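Local coordinates for putative type VI secretion protein (Escherichia coli, PDB 6SKI) that probably hydrolyses phospholipids as a toxic effector that is carried on the VgrG spike of the type VI secretion system, at residues L243-A248 with F292-I297. Numbering follows the deposited sequence.
Sequences LFDTVA and FSLNSI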
loop_
_atom_site.group_PDB
_atom_site.type_symbol
_atom_site.label_atom_id
_atom_site.label_comp_id
_atom_site.label_asym_id
_atom_site.label_seq_id
_atom_site.Cartn_x
_atom_site.Cartn_y
_atom_site.Cartn_z
ATOM N N LEU A 243 2.110 -3.970 -8.541
ATOM C CA LEU A 243 1.557 -4.390 -7.264
ATOM C C LEU A 243 2.595 -5.204 -6.513
ATOM O O LEU A 243 3.299 -6.024 -7.107
ATOM C CB LEU A 243 0.292 -5.215 -7.469
ATOM C CG LEU A 243 -0.706 -4.653 -8.477
ATOM C CD1 LEU A 243 -1.694 -5.723 -8.884
ATOM C CD2 LEU A 243 -1.418 -3.437 -7.920
ATOM N N PHE A 244 2.699 -4.980 -5.206
ATOM C CA PHE A 244 3.736 -5.646 -4.430
ATOM C C PHE A 244 3.231 -6.809 -3.587
ATOM O O PHE A 244 3.908 -7.836 -3.522
ATOM C CB PHE A 244 4.469 -4.643 -3.541
ATOM C CG PHE A 244 5.656 -4.015 -4.206
ATOM C CD1 PHE A 244 6.789 -4.765 -4.460
ATOM C CD2 PHE A 244 5.646 -2.689 -4.578
ATOM C CE1 PHE A 244 7.883 -4.206 -5.068
ATOM C CE2 PHE A 244 6.740 -2.125 -5.188
ATOM C CZ PHE A 244 7.861 -2.886 -5.433
ATOM N N ASP A 245 2.113 -6.673 -2.880
ATOM C CA ASP A 245 1.465 -7.853 -2.318
ATOM C C ASP A 245 0.017 -7.543 -1.976
ATOM O O ASP A 245 -0.259 -7.119 -0.855
ATOM C CB ASP A 245 2.209 -8.318 -1.062
ATOM C CG ASP A 245 2.065 -9.802 -0.805
ATOM O OD1 ASP A 245 1.824 -10.555 -1.764
ATOM O OD2 ASP A 245 2.193 -10.213 0.364
ATOM N N THR A 246 -0.923 -7.831 -2.870
ATOM C CA THR A 246 -2.279 -7.317 -2.694
ATOM C C THR A 246 -2.954 -8.005 -1.515
ATOM O O THR A 246 -3.218 -9.210 -1.552
ATOM C CB THR A 246 -3.097 -7.496 -3.966
ATOM O OG1 THR A 246 -2.343 -7.020 -5.085
ATOM C CG2 THR A 246 -4.386 -6.708 -3.865
ATOM N N VAL A 247 -3.224 -7.238 -0.467
ATOM C CA VAL A 247 -4.010 -7.683 0.673
ATOM C C VAL A 247 -5.140 -6.675 0.807
ATOM O O VAL A 247 -4.931 -5.560 1.296
ATOM C CB VAL A 247 -3.184 -7.776 1.959
ATOM C CG1 VAL A 247 -4.071 -8.133 3.136
ATOM C CG2 VAL A 247 -2.063 -8.783 1.801
ATOM N N ALA A 248 -6.337 -7.054 0.356
ATOM C CA ALA A 248 -7.444 -6.106 0.302
ATOM C C ALA A 248 -7.801 -5.581 1.685
ATOM O O ALA A 248 -8.025 -4.379 1.862
ATOM C CB ALA A 248 -8.659 -6.763 -0.348
ATOM N N PHE A 292 -3.287 -11.403 6.664
ATOM C CA PHE A 292 -2.630 -10.974 5.432
ATOM C C PHE A 292 -2.834 -12.085 4.417
ATOM O O PHE A 292 -1.986 -12.961 4.247
ATOM C CB PHE A 292 -1.159 -10.680 5.664
ATOM C CG PHE A 292 -0.912 -9.491 6.538
ATOM C CD1 PHE A 292 -1.104 -9.569 7.905
ATOM C CD2 PHE A 292 -0.485 -8.298 5.996
ATOM C CE1 PHE A 292 -0.878 -8.478 8.709
ATOM C CE2 PHE A 292 -0.255 -7.205 6.798
ATOM C CZ PHE A 292 -0.451 -7.297 8.155
ATOM N N SER A 293 -3.968 -12.037 3.734
ATOM C CA SER A 293 -4.293 -12.989 2.688
ATOM C C SER A 293 -4.114 -12.321 1.334
ATOM O O SER A 293 -4.428 -11.140 1.165
ATOM C CB SER A 293 -5.721 -13.512 2.850
ATOM O OG SER A 293 -6.663 -12.461 2.769
ATOM N N LEU A 294 -3.607 -13.080 0.375
ATOM C CA LEU A 294 -3.231 -12.541 -0.920
ATOM C C LEU A 294 -4.439 -12.440 -1.834
ATOM O O LEU A 294 -5.322 -13.296 -1.809
ATOM C CB LEU A 294 -2.169 -13.426 -1.568
ATOM C CG LEU A 294 -1.651 -12.986 -2.933
ATOM C CD1 LEU A 294 -0.914 -11.672 -2.832
ATOM C CD2 LEU A 294 -0.772 -14.062 -3.524
ATOM N N ASN A 295 -4.492 -11.365 -2.613
ATOM C CA ASN A 295 -5.343 -11.288 -3.793
ATOM C C ASN A 295 -4.432 -11.436 -5.003
ATOM O O ASN A 295 -3.665 -10.525 -5.326
ATOM C CB ASN A 295 -6.128 -9.981 -3.840
ATOM C CG ASN A 295 -7.041 -9.807 -2.651
ATOM O OD1 ASN A 295 -8.251 -9.995 -2.754
ATOM N ND2 ASN A 295 -6.470 -9.445 -1.513
ATOM N N SER A 296 -4.510 -12.581 -5.662
ATOM C CA SER A 296 -3.549 -12.937 -6.692
ATOM C C SER A 296 -4.092 -12.631 -8.080
ATOM O O SER A 296 -5.292 -12.731 -8.340
ATOM C CB SER A 296 -3.179 -14.416 -6.597
ATOM O OG SER A 296 -2.575 -14.868 -7.793
ATOM N N ILE A 297 -3.182 -12.250 -8.968
ATOM C CA ILE A 297 -3.481 -12.022 -10.370
ATOM C C ILE A 297 -2.850 -13.104 -11.243
ATOM O O ILE A 297 -2.680 -12.917 -12.443
ATOM C CB ILE A 297 -3.047 -10.613 -10.806
ATOM C CG1 ILE A 297 -1.523 -10.513 -10.853
ATOM C CG2 ILE A 297 -3.613 -9.572 -9.865
ATOM C CD1 ILE A 297 -1.014 -9.237 -11.458
#
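N295 grips the carbonyl oxygen of T246 twice, and this pair of hydrogen bonds to one acceptor pins the loop that follows strand 237-243 to the short strand 294-296. The backbone bond, N295 N to T246 O, is short at 2.7 Å and meets the carbonyl at 152°. The side-chain amide adds a longer one, N295 ND2 to T246 O at 3.3 Å, nearly linear at the hydrogen but dropping onto the carbonyl from above its plane. N295 can close both because its CG stands beside its own backbone N (chi1 -61°), which brings the two donors to the same face of the carbonyl. Packing is dense around this point: T246 CG2 lies 3.7 Å from N295 CB, the two side chains crossing nearly at right angles, and V247 CG2 rests against S293 O at 3.4 Å. L294, its CG anti to the backbone N, brings CD1 against OD1 of D245. The ends are looser. L243 and I297 meet only methyl to methyl, CD1 to CD1 at 4.4 Å, beside R204 of helix 198-211, whereas A248 and S293 lie on the partly exposed side. In this α/β-hydrolase-type domain D245 follows a central strand, and S197, H310 and D245 have a geometry consistent with a Ser-His-Asp triad. Strand 294-296 thus clasps the backbone one residue beyond the probable triad acid, fixing the chain next to D245, while the carboxylate OD2 is held by a hydrogen bond with H310 ND1 and a salt bridge with R534.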